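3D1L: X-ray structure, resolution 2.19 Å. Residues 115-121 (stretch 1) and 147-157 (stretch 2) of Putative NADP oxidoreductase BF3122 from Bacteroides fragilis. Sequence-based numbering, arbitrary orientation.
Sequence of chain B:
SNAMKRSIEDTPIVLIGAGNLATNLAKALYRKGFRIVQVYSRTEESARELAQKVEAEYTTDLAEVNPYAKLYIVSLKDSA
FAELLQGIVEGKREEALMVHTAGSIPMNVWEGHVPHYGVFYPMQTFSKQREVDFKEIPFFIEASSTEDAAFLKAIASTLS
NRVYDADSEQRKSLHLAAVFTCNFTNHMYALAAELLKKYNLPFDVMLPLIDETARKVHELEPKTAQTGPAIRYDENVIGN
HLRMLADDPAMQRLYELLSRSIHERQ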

# COMPACT_ATOMS: atom_id res chain seq x y z
N PRO B 115 -2.02 31.95 -28.01
CA PRO B 115 -3.47 32.07 -28.18
C PRO B 115 -4.31 30.87 -27.72
O PRO B 115 -5.46 31.07 -27.39
CB PRO B 115 -3.63 32.31 -29.69
CG PRO B 115 -2.35 31.83 -30.30
CD PRO B 115 -1.28 31.97 -29.29
N HIS B 116 -3.77 29.64 -27.75
CA HIS B 116 -4.54 28.46 -27.37
C HIS B 116 -3.73 27.67 -26.33
O HIS B 116 -2.54 27.35 -26.54
CB HIS B 116 -4.93 27.61 -28.59
CG HIS B 116 -5.60 28.39 -29.68
ND1 HIS B 116 -6.97 28.54 -29.75
CD2 HIS B 116 -5.08 29.11 -30.70
CE1 HIS B 116 -7.27 29.30 -30.79
NE2 HIS B 116 -6.14 29.65 -31.39
N TYR B 117 -4.38 27.38 -25.21
CA TYR B 117 -3.69 26.83 -24.06
C TYR B 117 -4.69 26.19 -23.09
O TYR B 117 -5.90 26.42 -23.22
CB TYR B 117 -2.85 27.89 -23.36
CG TYR B 117 -3.62 29.07 -22.82
CD1 TYR B 117 -4.23 29.01 -21.56
CD2 TYR B 117 -3.72 30.25 -23.55
CE1 TYR B 117 -4.95 30.09 -21.06
CE2 TYR B 117 -4.42 31.36 -23.05
CZ TYR B 117 -5.04 31.26 -21.81
OH TYR B 117 -5.73 32.33 -21.30
N GLY B 118 -4.20 25.41 -22.14
CA GLY B 118 -5.08 24.68 -21.25
C GLY B 118 -4.33 23.79 -20.30
O GLY B 118 -3.10 23.83 -20.24
N VAL B 119 -5.07 23.00 -19.54
CA VAL B 119 -4.52 22.07 -18.57
C VAL B 119 -5.12 20.72 -18.91
O VAL B 119 -6.31 20.62 -19.17
CB VAL B 119 -4.88 22.48 -17.12
CG1 VAL B 119 -4.34 21.46 -16.10
CG2 VAL B 119 -4.35 23.86 -16.81
N PHE B 120 -4.28 19.70 -18.95
CA PHE B 120 -4.64 18.36 -19.38
C PHE B 120 -4.14 17.44 -18.26
O PHE B 120 -3.03 16.91 -18.35
CB PHE B 120 -3.87 18.09 -20.67
CG PHE B 120 -4.38 16.95 -21.50
CD1 PHE B 120 -5.67 16.95 -22.01
CD2 PHE B 120 -3.52 15.92 -21.85
CE1 PHE B 120 -6.12 15.91 -22.81
CE2 PHE B 120 -3.96 14.87 -22.67
CZ PHE B 120 -5.26 14.87 -23.16
N TYR B 121 -4.94 17.29 -17.19
CA TYR B 121 -4.46 16.71 -15.91
C TYR B 121 -5.01 15.30 -15.58
O TYR B 121 -6.12 15.18 -15.10
CB TYR B 121 -4.82 17.66 -14.75
CG TYR B 121 -4.45 17.18 -13.35
CD1 TYR B 121 -3.13 16.78 -13.03
CD2 TYR B 121 -5.40 17.21 -12.33
CE1 TYR B 121 -2.81 16.36 -11.73
CE2 TYR B 121 -5.08 16.83 -11.03
CZ TYR B 121 -3.80 16.40 -10.74
OH TYR B 121 -3.54 16.04 -9.45
N GLU B 147 -13.92 25.56 -27.48
CA GLU B 147 -13.52 24.75 -28.61
C GLU B 147 -12.19 24.03 -28.31
O GLU B 147 -12.00 22.88 -28.71
CB GLU B 147 -13.38 25.64 -29.86
CG GLU B 147 -14.68 26.43 -30.23
CD GLU B 147 -15.04 27.56 -29.24
OE1 GLU B 147 -14.20 28.46 -29.01
OE2 GLU B 147 -16.17 27.54 -28.67
N ASP B 148 -11.26 24.71 -27.63
CA ASP B 148 -10.03 24.05 -27.18
C ASP B 148 -10.31 23.00 -26.10
O ASP B 148 -9.72 21.91 -26.12
CB ASP B 148 -9.00 25.08 -26.68
CG ASP B 148 -8.40 25.94 -27.81
OD1 ASP B 148 -7.87 25.37 -28.79
OD2 ASP B 148 -8.45 27.20 -27.70
N ALA B 149 -11.23 23.31 -25.18
CA ALA B 149 -11.65 22.34 -24.16
C ALA B 149 -12.34 21.11 -24.76
O ALA B 149 -12.08 20.00 -24.31
CB ALA B 149 -12.55 22.99 -23.09
N ALA B 150 -13.21 21.32 -25.77
CA ALA B 150 -13.85 20.20 -26.47
C ALA B 150 -12.83 19.30 -27.16
O ALA B 150 -12.94 18.07 -27.12
CB ALA B 150 -14.91 20.70 -27.49
N PHE B 151 -11.84 19.92 -27.79
CA PHE B 151 -10.71 19.21 -28.38
C PHE B 151 -9.91 18.36 -27.37
O PHE B 151 -9.66 17.18 -27.62
CB PHE B 151 -9.78 20.22 -29.05
CG PHE B 151 -8.64 19.60 -29.75
CD1 PHE B 151 -8.84 18.88 -30.93
CD2 PHE B 151 -7.35 19.74 -29.27
CE1 PHE B 151 -7.76 18.29 -31.60
CE2 PHE B 151 -6.28 19.16 -29.94
CZ PHE B 151 -6.50 18.43 -31.11
N LEU B 152 -9.48 18.97 -26.26
CA LEU B 152 -8.78 18.21 -25.18
C LEU B 152 -9.63 17.08 -24.60
O LEU B 152 -9.15 15.96 -24.43
CB LEU B 152 -8.30 19.15 -24.06
CG LEU B 152 -7.20 20.17 -24.37
CD1 LEU B 152 -6.97 21.14 -23.21
CD2 LEU B 152 -5.86 19.49 -24.78
N LYS B 153 -10.89 17.35 -24.31
CA LYS B 153 -11.79 16.32 -23.79
C LYS B 153 -11.99 15.14 -24.74
O LYS B 153 -12.11 14.00 -24.32
CB LYS B 153 -13.14 16.93 -23.42
CG LYS B 153 -13.06 17.78 -22.17
CD LYS B 153 -14.28 18.71 -22.05
CE LYS B 153 -15.53 17.92 -21.78
NZ LYS B 153 -16.70 18.84 -21.80
N ALA B 154 -12.02 15.44 -26.03
CA ALA B 154 -12.18 14.42 -27.03
C ALA B 154 -10.95 13.52 -27.04
O ALA B 154 -11.08 12.30 -27.12
CB ALA B 154 -12.43 15.04 -28.40
N ILE B 155 -9.76 14.13 -26.93
CA ILE B 155 -8.52 13.36 -26.82
C ILE B 155 -8.55 12.54 -25.54
O ILE B 155 -8.33 11.33 -25.59
CB ILE B 155 -7.25 14.25 -26.82
CG1 ILE B 155 -7.09 14.94 -28.18
CG2 ILE B 155 -6.01 13.41 -26.49
CD1 ILE B 155 -5.95 15.96 -28.21
N ALA B 156 -8.82 13.19 -24.40
CA ALA B 156 -8.84 12.49 -23.10
C ALA B 156 -9.89 11.35 -23.02
O ALA B 156 -9.62 10.32 -22.42
CB ALA B 156 -8.99 13.47 -21.92
N SER B 157 -11.04 11.54 -23.68
CA SER B 157 -12.10 10.50 -23.72
C SER B 157 -11.74 9.22 -24.47
O SER B 157 -12.36 8.18 -24.24
CB SER B 157 -13.40 11.08 -24.30
OG SER B 157 -13.89 12.12 -23.46

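A strand that includes Gly 118, Val 119 and Phe 120 runs beside a helix that includes Asp 148, Leu 152 and Ile 155. The two point in roughly the same direction, with 31° between their axes and a closest approach of 9.0 Å. Three residues dominate the contact: Phe 120, Leu 152 and Asp 148.

Phe 120 has the largest covered area. Its CA-to-CB bond points sideways, but with chi1 in the t well the end of the ring comes nearer to the helix. There it meets three residues. Phe 120 CD1 lies 3.8 Å from Leu 152 CD2, Phe 120 CZ 3.7 Å from Ile 155 CG2, and Phe 120 CE1 3.9 Å from Ala 156 CB. These are apolar packing contacts. The spacing of 152, 155 and 156 is that of one side of a helix, and all three CA-to-CB bonds point toward the strand. The ring edge also approaches the backbone: Phe 120 CE1 is 3.4 Å from Leu 152 O. Leu 152 O also accepts the helical hydrogen bond from Ala 156 N, at 2.8 Å.

Leu 152 (chi1 m, chi2 t) also reaches the strand backbone. Leu 152 CD1 is 4.5 Å from Gly 118 CA and 4.1 Å from Val 119 O. Gly 118 has no side chain, and the space matters. An ideally placed CB on Gly 118 would lie 3.1 Å from Leu 152 CD1, which is tight. The CA-to-CB bond of Val 119 points away, so only its backbone takes part here.

Asp 148 makes the polar contact, one turn before Leu 152. His 116 ND1 donates a hydrogen bond to Asp 148 OD2 at 2.9 Å. The N-H...O angle is 164°, close to linear. The carboxylate oxygen sits at the edge of the imidazole, near its plane, as suits an in-plane N-H donor. Both CA-to-CB bonds point toward the opposing stretch.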